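Long-range contacts in 5-formaminoimidazole-4-carboxamide-1-(beta)-D-ribofuranosyl 5'-monophosphate synthetase (PDB 2R7L), which catalyses the ATP- and formate-dependent formylation of AICAR to FAICAR, a folate-independent step of purine biosynthesis: residues F41-I46 / V60-I65; A36-F41 / M339-A344; R116-W121 / E284-G289; S87-H92 / V110-N115; E180-R185 / N248-Y253. One frame throughout, in Å; residues are numbered along the deposited sequence.

How the contacts relate
Contacts 1, 2 and 4 are buried and belong together: contact 1 joins two strands of the parallel sheet, contact 4 ties a connecting segment to strand 87-89 of that same sheet, and contact 2 sets helix 339-353 against the end of helix 29-38. Contacts 1 and 2 share Phe41 and are linked by the Lys37 to Asp62 salt bridge, while Ile343 of contact 2 packs on Val90 and Phe113 of contact 4. Contact 3 is partly buried and mainly apolar, and meets contact 4 where Asn115 ND2 reaches Gly289 O. Contact 5 lies on the surface, about 17 Å from contact 4 at the nearest atoms, and is mostly polar, with no hydrogen bond across its segments.

Contact 1 (F41-I46 / V60-I65); sequences FSTVCI and VADKFI
Asp62 OD2 takes two hydrogen bonds from the 41-46 segment, where two parallel strands of a beta-alpha-beta unit begin to pair. Ser42 OG donates at 2.8 Å to Asp62 OD2 on its anti side, and Thr43 N comes in from the other face of the carboxylate plane. The second oxygen, OD1, forms a salt bridge with Lys37 at the end of helix 29-38, which probably helps to fix the carboxylate. Thr43 OG1 sits between its own N and carbonyl carbon (chi1 55°), from where it donates to Val60 O and accepts from Asp62 N.

Farther along, Lys63 N bonds to Thr43 O, Cys45 N to Lys63 O at 2.9 Å, and Ile65 N to Cys45 O. Ala36 and Leu33 of helix 29-38 pack on Thr43 and Cys45, while strand 20-24 flanks strand 43-47. Ser42 OG also bonds to Ser42 OG of a second subunit. On the sheet face bearing Val44 and Ile65, Val44 CG1 rests 3.6 Å from Ile65 CD1.

Contact 2 (A36-F41 / M339-A344); sequences AKLEGF and MGQRIA
Helix packing with one polar clasp describes this buried contact, in which the C-terminal end of helix 29-38 and the turn that follows it meet the first turns of helix 339-353. The clasp is a hydrogen bond of 2.6 Å from Gln341 NE2 to Glu39 OE2, with an N-H...O angle of 163°. It uses the anti lone pair of OE2 and lies close to the amide plane. The carboxylate and amide planes are turned 47° apart. Gln341 gets there because its CG is anti to the backbone N (chi1 -173°) and the chain runs on extended, crossing Glu39 at about a right angle, with Leu38 CD1 3.7 Å from Gln341 OE1. Glu39 OE2 also forms a salt bridge with Arg345, the residue after Ala344. An alanine at Gln341 would probably leave Glu39 OE2 without its amide donor and open a gap beside Leu38.

Ala344 CB fills the other half, 3.7 Å from Ala36 CA and 3.8 Å from Glu39 CG. Phe41 CE2 comes within 3.4 Å of Ala344 O. Gly40, with its positive phi, closes helix 29-38 in a Schellman motif. Ile21 of strand 20-24 touches Ala36, Phe41 and Ala344, and Phe41 also packs on Ile347, Lys348 and Leu351 of helix 339-353.

Contact 3 (R116-W121 / E284-G289); sequences RRILRW and ELVPPG
Val286 and Trp121 make the CH-pi contact that dominates this apolar meeting. The methyl CG2 of Val286 lies over the five-membered ring of the indole, 3.7 Å from its centroid and 13° off the ring normal, and the two side chains reach toward each other tip to tip. The nearest ring atom is CE2, with Val286 CG2 at 3.6 Å. Trp121 CG is anti to the carbonyl carbon, beside the backbone N (chi1 -75°), which starts the ring off toward the 284-289 segment.

Aliphatic packing does the rest. Leu285 crosses the indole at about a right angle, its CD1 3.8 Å from Trp121 CZ3 and its CB close to Trp121 CH2. Ile118 CG1 sits 4.0 Å from Val286 CG2, so this one methyl is shared between the indole and the isoleucine. Val286 CG1 meets Arg117 CB at 4.0 Å and also lies near Trp121 NE1, and Ile118 CD1 lies 3.9 Å from Gly289 O.

Hydrogen bonding enters from just outside: Asn115 ND2 donates to Gly289 O, tying the turn after helix 268-285 to the residue that precedes Arg116. That turn carries a cis peptide bond before Pro288. Within the ATP-grasp part of the chain, the contact thus joins the connection between helices 101-106 and 125-135 to the C-terminal end of helix 268-285, with Leu127 and Leu131 of helix 125-135 also packing on Trp121 and Glu134 of that helix touching Leu285.

Contact 4 (S87-H92 / V110-N115); sequences SIVVPH and VPMFGN
Phe113 N donates to Val89 O at 2.8 Å, the shorter of two backbone bonds that hold the 110-115 segment against strand 87-89. The other runs from Val89 N to Pro111 O, 2.9 Å. Both polar backbone atoms of Val89 are therefore engaged, and Met112 CA adds a CA-H...O contact to Val89 O at 3.3 Å.

The two N-H...O bonds make a single beta bridge between Val89 and Met112, placed at the edge of the four-stranded parallel sheet of the Rossmann-like N-terminal region. The other side of the strand is held by strand 20-24, through backbone bonds of Ile88 and Val90.

The side chains close in around the bridge. Met112 CG lies 4.0 Å from Val89 CB, and the chain bends at chi3 (58°), which sets the methyl CE 3.9 Å from Pro91 CG. An alanine at Met112 would probably lose this cover and leave a gap beside Val89 and Pro91. Val110 CG1 meets Val89 CG2 at 3.8 Å, the two side chains crossing at about a right angle, with Leu82 of helix 76-84 touching both valines. Phe113 has CG anti to its backbone N (chi1 -178°), and its ring leads away from strand 87-89 to pack on Ile343 and Ile347 of helix 339-353.

Contact 5 (E180-R185 / N248-Y253); sequences EDLKKR and NINPSY
Arg185 presents the edge of its guanidinium to two oxygens near its plane, Asp181 OD2 from the last turn of the helix just before it and Asn248 O from the facing segment. The first is a long salt bridge, with Arg185 NH1 3.7 Å from Asp181 OD2. The second brings Arg185 NH2 to 3.6 Å from Asn248 O, close but not bonded. Asn250 OD1 approaches obliquely, 3.1 Å from Arg185 NH1, and the poor angle rules out a hydrogen bond. The guanidinium and amide planes stand 72° apart.

Asn250 also meets Asp181 tip to tip, its OD1 3.5 Å and its ND2 3.6 Å from Asp181 OD2, and the nearby arginine charge would probably ease the approach of the two oxygens. Leu182 CD2 also touches Asn250 OD1 at 3.7 Å, while Phe167 of strand 167-169 packs on the same leucine.

Asn250 O is held by Asn232 ND2. This surface contact joins the end of helix 172-184 to the segment leading into strand 253-263 of the ATP-grasp fold, where Tyr253 touches the bound ATP.

Contact 1 (F41-I46 / V60-I65)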
# COMPACT_ATOMS: atom_id res chain seq x y z
N PHE A 41 -13.76 -12.22 4.21
CA PHE A 41 -14.68 -13.06 4.97
C PHE A 41 -15.10 -12.38 6.25
O PHE A 41 -14.36 -11.58 6.81
CB PHE A 41 -14.03 -14.40 5.32
CG PHE A 41 -13.79 -15.28 4.14
CD1 PHE A 41 -14.76 -16.18 3.72
CD2 PHE A 41 -12.59 -15.23 3.46
CE1 PHE A 41 -14.53 -17.01 2.63
CE2 PHE A 41 -12.35 -16.05 2.38
CZ PHE A 41 -13.32 -16.94 1.96
N SER A 42 -16.31 -12.70 6.70
CA SER A 42 -16.69 -12.44 8.07
C SER A 42 -16.23 -13.67 8.87
O SER A 42 -16.26 -14.78 8.37
CB SER A 42 -18.20 -12.23 8.18
OG SER A 42 -18.54 -11.74 9.47
N THR A 43 -15.79 -13.45 10.11
CA THR A 43 -15.14 -14.51 10.88
C THR A 43 -15.87 -14.86 12.17
O THR A 43 -16.41 -13.98 12.85
CB THR A 43 -13.72 -14.11 11.27
OG1 THR A 43 -13.77 -12.85 11.97
CG2 THR A 43 -12.82 -13.98 10.05
N VAL A 44 -15.83 -16.14 12.53
CA VAL A 44 -16.41 -16.62 13.78
C VAL A 44 -15.32 -17.22 14.69
O VAL A 44 -14.54 -18.06 14.26
CB VAL A 44 -17.49 -17.70 13.52
CG1 VAL A 44 -18.12 -18.15 14.83
CG2 VAL A 44 -18.55 -17.16 12.56
N CYS A 45 -15.29 -16.77 15.93
CA CYS A 45 -14.31 -17.25 16.89
C CYS A 45 -14.97 -17.91 18.10
O CYS A 45 -15.67 -17.25 18.86
CB CYS A 45 -13.44 -16.09 17.35
SG CYS A 45 -12.18 -16.53 18.56
N ILE A 46 -14.74 -19.21 18.28
CA ILE A 46 -15.18 -19.87 19.50
C ILE A 46 -14.26 -19.48 20.65
O ILE A 46 -13.04 -19.65 20.57
CB ILE A 46 -15.20 -21.39 19.35
CG1 ILE A 46 -15.96 -21.79 18.09
CG2 ILE A 46 -15.83 -22.03 20.58
CD1 ILE A 46 -16.01 -23.28 17.85
N VAL A 60 -10.44 -9.05 15.61
CA VAL A 60 -10.15 -9.99 14.55
C VAL A 60 -11.33 -10.91 14.30
O VAL A 60 -11.39 -11.62 13.29
CB VAL A 60 -8.83 -10.76 14.92
CG1 VAL A 60 -9.10 -12.18 15.40
CG2 VAL A 60 -7.86 -10.72 13.77
N ALA A 61 -12.31 -10.87 15.20
CA ALA A 61 -13.47 -11.74 15.06
C ALA A 61 -14.76 -10.93 15.00
O ALA A 61 -14.98 -10.02 15.80
CB ALA A 61 -13.53 -12.75 16.20
N ASP A 62 -15.60 -11.26 14.03
CA ASP A 62 -16.86 -10.55 13.84
C ASP A 62 -17.94 -11.10 14.76
O ASP A 62 -18.71 -10.34 15.34
CB ASP A 62 -17.31 -10.63 12.39
CG ASP A 62 -16.41 -9.85 11.45
OD1 ASP A 62 -15.86 -8.80 11.87
OD2 ASP A 62 -16.26 -10.28 10.29
N LYS A 63 -18.00 -12.43 14.88
CA LYS A 63 -18.97 -13.09 15.74
C LYS A 63 -18.25 -13.97 16.76
O LYS A 63 -17.34 -14.72 16.41
CB LYS A 63 -19.92 -13.95 14.90
CG LYS A 63 -21.39 -13.93 15.36
CD LYS A 63 -21.53 -13.89 16.87
CE LYS A 63 -22.97 -14.12 17.32
NZ LYS A 63 -23.33 -15.57 17.28
N PHE A 64 -18.65 -13.88 18.03
CA PHE A 64 -18.15 -14.79 19.06
C PHE A 64 -19.19 -15.84 19.42
O PHE A 64 -20.36 -15.51 19.65
CB PHE A 64 -17.77 -14.02 20.32
CG PHE A 64 -16.61 -13.09 20.13
CD1 PHE A 64 -15.31 -13.57 20.12
CD2 PHE A 64 -16.82 -11.73 19.96
CE1 PHE A 64 -14.25 -12.72 19.94
CE2 PHE A 64 -15.76 -10.87 19.78
CZ PHE A 64 -14.47 -11.36 19.77
N ILE A 65 -18.77 -17.10 19.47
CA ILE A 65 -19.58 -18.17 20.06
C ILE A 65 -18.93 -18.58 21.37
O ILE A 65 -17.95 -19.32 21.37
CB ILE A 65 -19.64 -19.41 19.15
CG1 ILE A 65 -20.21 -19.04 17.78
CG2 ILE A 65 -20.47 -20.51 19.80
CD1 ILE A 65 -20.33 -20.21 16.82

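Contact 2 (A36-F41 / M339-A344)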
# COMPACT_ATOMS: atom_id res chain seq x y z
N ALA A 36 -8.50 -14.19 7.18
CA ALA A 36 -9.86 -14.30 6.66
C ALA A 36 -10.49 -12.93 6.42
O ALA A 36 -11.04 -12.68 5.36
CB ALA A 36 -10.71 -15.11 7.61
N LYS A 37 -10.42 -12.05 7.41
CA LYS A 37 -10.91 -10.70 7.27
C LYS A 37 -10.26 -10.02 6.07
O LYS A 37 -10.93 -9.37 5.28
CB LYS A 37 -10.64 -9.89 8.54
CG LYS A 37 -11.44 -10.33 9.75
CD LYS A 37 -12.81 -9.68 9.80
CE LYS A 37 -12.70 -8.22 10.21
NZ LYS A 37 -14.03 -7.60 10.39
N LEU A 38 -8.94 -10.16 5.96
CA LEU A 38 -8.18 -9.52 4.88
C LEU A 38 -8.60 -10.02 3.51
O LEU A 38 -8.42 -9.33 2.51
CB LEU A 38 -6.66 -9.72 5.07
CG LEU A 38 -5.94 -8.87 6.13
CD1 LEU A 38 -4.50 -9.35 6.33
CD2 LEU A 38 -5.96 -7.39 5.77
N GLU A 39 -9.15 -11.24 3.46
CA GLU A 39 -9.64 -11.79 2.19
C GLU A 39 -11.13 -11.52 1.95
O GLU A 39 -11.68 -11.90 0.92
CB GLU A 39 -9.35 -13.29 2.10
CG GLU A 39 -7.86 -13.62 1.95
CD GLU A 39 -7.29 -13.16 0.62
OE1 GLU A 39 -7.84 -13.57 -0.43
OE2 GLU A 39 -6.30 -12.40 0.62
N GLY A 40 -11.78 -10.87 2.91
CA GLY A 40 -13.15 -10.42 2.72
C GLY A 40 -14.20 -11.22 3.46
O GLY A 40 -15.39 -10.93 3.36
N PHE A 41 -13.76 -12.22 4.21
CA PHE A 41 -14.68 -13.06 4.97
C PHE A 41 -15.10 -12.38 6.25
O PHE A 41 -14.36 -11.58 6.81
CB PHE A 41 -14.03 -14.40 5.32
CG PHE A 41 -13.79 -15.28 4.14
CD1 PHE A 41 -14.76 -16.18 3.72
CD2 PHE A 41 -12.59 -15.23 3.46
CE1 PHE A 41 -14.53 -17.01 2.63
CE2 PHE A 41 -12.35 -16.05 2.38
CZ PHE A 41 -13.32 -16.94 1.96
N MET A 339 0.16 -17.34 6.91
CA MET A 339 -0.43 -18.63 6.60
C MET A 339 -1.96 -18.57 6.70
O MET A 339 -2.67 -19.11 5.85
CB MET A 339 0.10 -19.71 7.55
CG MET A 339 -0.43 -21.10 7.24
SD MET A 339 0.07 -21.71 5.62
CE MET A 339 1.75 -22.28 5.92
N GLY A 340 -2.46 -17.91 7.74
CA GLY A 340 -3.90 -17.71 7.88
C GLY A 340 -4.57 -17.08 6.66
O GLY A 340 -5.68 -17.47 6.27
N GLN A 341 -3.91 -16.09 6.04
CA GLN A 341 -4.45 -15.44 4.85
C GLN A 341 -4.35 -16.32 3.61
O GLN A 341 -5.21 -16.24 2.73
CB GLN A 341 -3.77 -14.09 4.57
CG GLN A 341 -4.46 -13.34 3.42
CD GLN A 341 -3.90 -11.97 3.15
OE1 GLN A 341 -2.91 -11.54 3.75
NE2 GLN A 341 -4.53 -11.26 2.21
N ARG A 342 -3.30 -17.12 3.55
CA ARG A 342 -3.12 -18.10 2.48
C ARG A 342 -4.19 -19.19 2.50
O ARG A 342 -4.65 -19.65 1.46
CB ARG A 342 -1.73 -18.74 2.56
CG ARG A 342 -1.45 -19.73 1.43
CD ARG A 342 -1.46 -19.04 0.09
NE ARG A 342 -1.45 -19.96 -1.05
CZ ARG A 342 -2.55 -20.47 -1.60
NH1 ARG A 342 -3.75 -20.18 -1.10
NH2 ARG A 342 -2.44 -21.29 -2.65
N ILE A 343 -4.59 -19.60 3.70
CA ILE A 343 -5.70 -20.53 3.86
C ILE A 343 -7.00 -19.89 3.34
O ILE A 343 -7.68 -20.46 2.48
CB ILE A 343 -5.86 -20.97 5.33
CG1 ILE A 343 -4.70 -21.89 5.74
CG2 ILE A 343 -7.21 -21.65 5.57
CD1 ILE A 343 -4.51 -22.01 7.24
N ALA A 344 -7.30 -18.69 3.83
CA ALA A 344 -8.50 -17.94 3.46
C ALA A 344 -8.62 -17.73 1.95
O ALA A 344 -9.70 -17.84 1.38
CB ALA A 344 -8.54 -16.62 4.16

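Contact 3 (R116-W121 / E284-G289)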
# COMPACT_ATOMS: atom_id res chain seq x y z
N ARG A 116 -9.53 -34.35 6.47
CA ARG A 116 -9.97 -34.80 7.79
C ARG A 116 -9.33 -36.13 8.23
O ARG A 116 -9.01 -36.31 9.40
CB ARG A 116 -11.48 -34.96 7.78
CG ARG A 116 -12.15 -34.83 9.12
CD ARG A 116 -13.63 -35.10 8.97
NE ARG A 116 -14.41 -34.43 9.99
CZ ARG A 116 -15.15 -33.34 9.77
NH1 ARG A 116 -15.20 -32.81 8.55
NH2 ARG A 116 -15.83 -32.80 10.77
N ARG A 117 -9.18 -37.05 7.28
CA ARG A 117 -8.65 -38.38 7.58
C ARG A 117 -7.19 -38.31 8.03
O ARG A 117 -6.75 -39.09 8.88
CB ARG A 117 -8.77 -39.29 6.36
CG ARG A 117 -10.20 -39.53 5.85
CD ARG A 117 -10.99 -40.50 6.73
NE ARG A 117 -11.86 -39.79 7.67
CZ ARG A 117 -12.67 -40.38 8.54
NH1 ARG A 117 -12.73 -41.71 8.61
NH2 ARG A 117 -13.42 -39.65 9.36
N ILE A 118 -6.44 -37.38 7.45
CA ILE A 118 -4.99 -37.34 7.65
C ILE A 118 -4.58 -36.74 8.99
O ILE A 118 -3.42 -36.80 9.37
CB ILE A 118 -4.29 -36.61 6.48
CG1 ILE A 118 -2.87 -37.16 6.31
CG2 ILE A 118 -4.30 -35.10 6.68
CD1 ILE A 118 -2.10 -36.50 5.20
N LEU A 119 -5.54 -36.20 9.73
CA LEU A 119 -5.25 -35.66 11.04
C LEU A 119 -4.84 -36.77 12.00
O LEU A 119 -4.22 -36.53 13.04
CB LEU A 119 -6.46 -34.89 11.59
CG LEU A 119 -6.91 -33.64 10.81
CD1 LEU A 119 -8.07 -32.96 11.53
CD2 LEU A 119 -5.77 -32.67 10.59
N ARG A 120 -5.20 -38.00 11.65
CA ARG A 120 -4.90 -39.15 12.48
C ARG A 120 -3.46 -39.59 12.26
O ARG A 120 -2.81 -40.11 13.16
CB ARG A 120 -5.87 -40.29 12.18
CG ARG A 120 -6.14 -41.18 13.37
CD ARG A 120 -7.15 -42.25 13.06
NE ARG A 120 -8.49 -41.95 13.56
CZ ARG A 120 -8.79 -41.62 14.81
NH1 ARG A 120 -10.05 -41.40 15.16
NH2 ARG A 120 -7.83 -41.50 15.72
N TRP A 121 -2.97 -39.37 11.05
CA TRP A 121 -1.59 -39.69 10.72
C TRP A 121 -0.57 -38.74 11.36
O TRP A 121 0.63 -38.97 11.29
CB TRP A 121 -1.40 -39.74 9.21
CG TRP A 121 -2.00 -40.96 8.59
CD1 TRP A 121 -3.31 -41.35 8.63
CD2 TRP A 121 -1.30 -41.97 7.85
NE1 TRP A 121 -3.46 -42.54 7.95
CE2 TRP A 121 -2.24 -42.94 7.46
CE3 TRP A 121 0.04 -42.14 7.48
CZ2 TRP A 121 -1.89 -44.06 6.72
CZ3 TRP A 121 0.39 -43.25 6.74
CH2 TRP A 121 -0.58 -44.20 6.37
N GLU A 284 -1.01 -41.15 -2.03
CA GLU A 284 -1.17 -42.60 -2.09
C GLU A 284 -1.71 -43.19 -0.79
O GLU A 284 -2.62 -44.01 -0.82
CB GLU A 284 0.17 -43.27 -2.42
CG GLU A 284 0.79 -42.84 -3.74
CD GLU A 284 2.19 -43.39 -3.91
OE1 GLU A 284 2.63 -44.13 -3.01
OE2 GLU A 284 2.84 -43.09 -4.93
N LEU A 285 -1.16 -42.76 0.34
CA LEU A 285 -1.48 -43.37 1.62
C LEU A 285 -2.77 -42.85 2.27
O LEU A 285 -3.45 -43.61 2.97
CB LEU A 285 -0.31 -43.23 2.61
CG LEU A 285 1.08 -43.69 2.17
CD1 LEU A 285 2.05 -43.61 3.34
CD2 LEU A 285 1.05 -45.10 1.58
N VAL A 286 -3.09 -41.58 2.06
CA VAL A 286 -4.32 -41.02 2.64
C VAL A 286 -5.02 -40.03 1.71
O VAL A 286 -4.95 -38.82 1.93
CB VAL A 286 -4.04 -40.29 3.98
CG1 VAL A 286 -5.22 -40.47 4.93
CG2 VAL A 286 -2.75 -40.78 4.62
N PRO A 287 -5.72 -40.54 0.67
CA PRO A 287 -6.33 -39.66 -0.34
C PRO A 287 -7.32 -38.66 0.25
O PRO A 287 -8.09 -39.00 1.16
CB PRO A 287 -7.05 -40.65 -1.26
CG PRO A 287 -6.34 -41.96 -1.05
CD PRO A 287 -5.99 -41.96 0.40
N PRO A 288 -7.31 -37.41 -0.26
CA PRO A 288 -6.46 -36.90 -1.35
C PRO A 288 -5.06 -36.45 -0.93
O PRO A 288 -4.33 -35.89 -1.75
CB PRO A 288 -7.25 -35.68 -1.84
CG PRO A 288 -7.95 -35.19 -0.63
CD PRO A 288 -8.25 -36.38 0.23
N GLY A 289 -4.68 -36.70 0.32
CA GLY A 289 -3.34 -36.35 0.77
C GLY A 289 -3.34 -35.12 1.65
O GLY A 289 -4.28 -34.89 2.43

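Contact 4 (S87-H92 / V110-N115)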
# COMPACT_ATOMS: atom_id res chain seq x y z
N SER A 87 -20.32 -21.44 8.38
CA SER A 87 -18.88 -21.50 8.67
C SER A 87 -18.18 -22.71 8.09
O SER A 87 -18.64 -23.85 8.24
CB SER A 87 -18.66 -21.49 10.18
OG SER A 87 -19.28 -20.38 10.80
N ILE A 88 -17.06 -22.46 7.42
CA ILE A 88 -16.05 -23.48 7.16
C ILE A 88 -15.03 -23.37 8.29
O ILE A 88 -14.41 -22.31 8.47
CB ILE A 88 -15.34 -23.27 5.83
CG1 ILE A 88 -16.33 -23.34 4.66
CG2 ILE A 88 -14.20 -24.28 5.65
CD1 ILE A 88 -15.70 -23.09 3.31
N VAL A 89 -14.86 -24.44 9.06
CA VAL A 89 -13.93 -24.45 10.18
C VAL A 89 -12.49 -24.71 9.73
O VAL A 89 -12.23 -25.63 8.95
CB VAL A 89 -14.32 -25.50 11.24
CG1 VAL A 89 -13.20 -25.65 12.28
CG2 VAL A 89 -15.63 -25.11 11.91
N VAL A 90 -11.57 -23.88 10.22
CA VAL A 90 -10.14 -24.12 9.99
C VAL A 90 -9.55 -24.80 11.23
O VAL A 90 -9.53 -24.22 12.32
CB VAL A 90 -9.38 -22.81 9.65
CG1 VAL A 90 -7.88 -23.07 9.54
CG2 VAL A 90 -9.91 -22.22 8.35
N PRO A 91 -9.11 -26.05 11.08
CA PRO A 91 -8.65 -26.82 12.22
C PRO A 91 -7.22 -26.47 12.62
O PRO A 91 -6.41 -26.07 11.78
CB PRO A 91 -8.71 -28.26 11.70
CG PRO A 91 -8.40 -28.13 10.26
CD PRO A 91 -9.02 -26.82 9.82
N HIS A 92 -6.94 -26.60 13.91
CA HIS A 92 -5.60 -26.43 14.43
C HIS A 92 -5.37 -27.22 15.72
O HIS A 92 -6.30 -27.81 16.28
CB HIS A 92 -5.29 -24.94 14.63
CG HIS A 92 -6.21 -24.25 15.58
ND1 HIS A 92 -6.42 -24.69 16.87
CD2 HIS A 92 -6.95 -23.12 15.44
CE1 HIS A 92 -7.26 -23.87 17.48
NE2 HIS A 92 -7.60 -22.91 16.64
N VAL A 110 -19.39 -30.39 10.67
CA VAL A 110 -19.23 -29.03 10.16
C VAL A 110 -18.14 -29.07 9.11
O VAL A 110 -17.11 -29.71 9.32
CB VAL A 110 -18.82 -28.05 11.28
CG1 VAL A 110 -18.94 -26.60 10.79
CG2 VAL A 110 -19.67 -28.26 12.51
N PRO A 111 -18.37 -28.43 7.95
CA PRO A 111 -17.35 -28.41 6.91
C PRO A 111 -16.02 -27.93 7.49
O PRO A 111 -16.00 -27.05 8.35
CB PRO A 111 -17.90 -27.39 5.91
CG PRO A 111 -19.38 -27.48 6.08
CD PRO A 111 -19.59 -27.71 7.54
N MET A 112 -14.93 -28.52 7.03
CA MET A 112 -13.62 -28.26 7.63
C MET A 112 -12.58 -28.15 6.54
O MET A 112 -12.52 -29.00 5.66
CB MET A 112 -13.25 -29.38 8.60
CG MET A 112 -12.67 -28.91 9.93
SD MET A 112 -12.14 -30.27 11.00
CE MET A 112 -10.96 -31.07 9.91
N PHE A 113 -11.78 -27.09 6.59
CA PHE A 113 -10.70 -26.94 5.62
C PHE A 113 -9.62 -27.98 5.87
O PHE A 113 -9.16 -28.14 7.00
CB PHE A 113 -10.11 -25.53 5.69
CG PHE A 113 -9.03 -25.27 4.68
CD1 PHE A 113 -9.35 -24.93 3.37
CD2 PHE A 113 -7.69 -25.38 5.03
CE1 PHE A 113 -8.36 -24.70 2.43
CE2 PHE A 113 -6.70 -25.16 4.10
CZ PHE A 113 -7.03 -24.81 2.80
N GLY A 114 -9.20 -28.69 4.83
CA GLY A 114 -8.17 -29.71 4.95
C GLY A 114 -8.65 -31.15 4.76
O GLY A 114 -9.83 -31.39 4.48
N ASN A 115 -7.73 -32.09 4.92
CA ASN A 115 -8.03 -33.52 4.78
C ASN A 115 -8.26 -34.13 6.15
O ASN A 115 -7.32 -34.38 6.90
CB ASN A 115 -6.91 -34.24 4.02
CG ASN A 115 -7.09 -35.75 4.00
OD1 ASN A 115 -8.02 -36.27 4.60
ND2 ASN A 115 -6.21 -36.45 3.30

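Contact 5 (E180-R185 / N248-Y253)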
# COMPACT_ATOMS: atom_id res chain seq x y z
N GLU A 180 15.03 -43.19 36.62
CA GLU A 180 14.87 -43.27 38.08
C GLU A 180 14.79 -41.90 38.75
O GLU A 180 13.92 -41.67 39.59
CB GLU A 180 16.01 -44.06 38.71
CG GLU A 180 15.67 -45.50 39.02
CD GLU A 180 14.61 -45.63 40.10
OE1 GLU A 180 14.72 -44.93 41.13
OE2 GLU A 180 13.68 -46.45 39.92
N ASP A 181 15.71 -41.02 38.38
CA ASP A 181 15.71 -39.66 38.91
C ASP A 181 14.33 -39.02 38.73
O ASP A 181 13.76 -38.47 39.67
CB ASP A 181 16.79 -38.83 38.24
CG ASP A 181 16.84 -37.40 38.77
OD1 ASP A 181 16.54 -37.20 39.97
OD2 ASP A 181 17.19 -36.49 37.99
N LEU A 182 13.81 -39.10 37.51
CA LEU A 182 12.51 -38.49 37.19
C LEU A 182 11.35 -39.24 37.83
O LEU A 182 10.25 -38.70 37.95
CB LEU A 182 12.31 -38.42 35.67
CG LEU A 182 13.32 -37.56 34.90
CD1 LEU A 182 12.99 -37.55 33.41
CD2 LEU A 182 13.36 -36.15 35.46
N LYS A 183 11.60 -40.48 38.23
CA LYS A 183 10.59 -41.32 38.86
C LYS A 183 10.40 -40.90 40.31
O LYS A 183 9.27 -40.70 40.76
CB LYS A 183 11.01 -42.79 38.77
CG LYS A 183 10.07 -43.79 39.44
CD LYS A 183 10.39 -45.21 39.00
CE LYS A 183 9.63 -46.26 39.80
NZ LYS A 183 10.26 -46.53 41.12
N LYS A 184 11.50 -40.76 41.04
CA LYS A 184 11.46 -40.40 42.45
C LYS A 184 11.05 -38.94 42.67
O LYS A 184 10.58 -38.58 43.75
CB LYS A 184 12.82 -40.68 43.12
CG LYS A 184 13.21 -42.15 43.15
CD LYS A 184 12.28 -42.97 44.06
CE LYS A 184 12.71 -44.44 44.14
NZ LYS A 184 11.88 -45.24 45.08
N ARG A 185 11.23 -38.11 41.64
CA ARG A 185 10.86 -36.70 41.73
C ARG A 185 9.40 -36.48 41.36
O ARG A 185 8.89 -35.36 41.42
CB ARG A 185 11.77 -35.85 40.84
CG ARG A 185 13.24 -35.97 41.19
CD ARG A 185 14.12 -35.12 40.28
NE ARG A 185 14.23 -33.74 40.75
CZ ARG A 185 15.27 -32.95 40.52
NH1 ARG A 185 16.31 -33.41 39.83
NH2 ARG A 185 15.28 -31.71 40.98
N ASN A 248 21.08 -28.71 40.29
CA ASN A 248 20.39 -29.98 40.09
C ASN A 248 19.12 -29.73 39.30
O ASN A 248 18.02 -29.63 39.86
CB ASN A 248 20.08 -30.65 41.44
CG ASN A 248 21.34 -31.01 42.21
OD1 ASN A 248 22.32 -31.50 41.64
ND2 ASN A 248 21.32 -30.77 43.52
N ILE A 249 19.28 -29.61 37.98
CA ILE A 249 18.19 -29.17 37.12
C ILE A 249 18.11 -30.05 35.88
O ILE A 249 19.12 -30.34 35.24
CB ILE A 249 18.37 -27.69 36.73
CG1 ILE A 249 17.16 -27.17 35.93
CG2 ILE A 249 19.67 -27.49 35.96
CD1 ILE A 249 17.18 -25.66 35.73
N ASN A 250 16.90 -30.50 35.56
CA ASN A 250 16.68 -31.28 34.35
C ASN A 250 16.08 -30.40 33.26
O ASN A 250 15.26 -29.52 33.56
CB ASN A 250 15.75 -32.46 34.63
CG ASN A 250 16.30 -33.39 35.70
OD1 ASN A 250 15.69 -33.56 36.76
ND2 ASN A 250 17.46 -33.98 35.43
N PRO A 251 16.48 -30.63 32.01
CA PRO A 251 15.88 -29.90 30.90
C PRO A 251 14.43 -30.29 30.66
O PRO A 251 14.05 -31.45 30.85
CB PRO A 251 16.74 -30.31 29.69
CG PRO A 251 17.29 -31.65 30.07
CD PRO A 251 17.52 -31.57 31.55
N SER A 252 13.63 -29.32 30.25
CA SER A 252 12.31 -29.59 29.71
C SER A 252 12.18 -28.84 28.39
O SER A 252 12.94 -27.91 28.12
CB SER A 252 11.22 -29.16 30.69
OG SER A 252 11.52 -27.89 31.24
N TYR A 253 11.22 -29.26 27.58
CA TYR A 253 11.10 -28.75 26.21
C TYR A 253 9.68 -28.28 25.92
O TYR A 253 9.09 -28.61 24.89
CB TYR A 253 11.54 -29.84 25.22
CG TYR A 253 13.00 -30.22 25.38
CD1 TYR A 253 13.96 -29.75 24.49
CD2 TYR A 253 13.42 -31.04 26.43
CE1 TYR A 253 15.29 -30.09 24.63
CE2 TYR A 253 14.76 -31.37 26.59
CZ TYR A 253 15.69 -30.90 25.68
OH TYR A 253 17.02 -31.22 25.82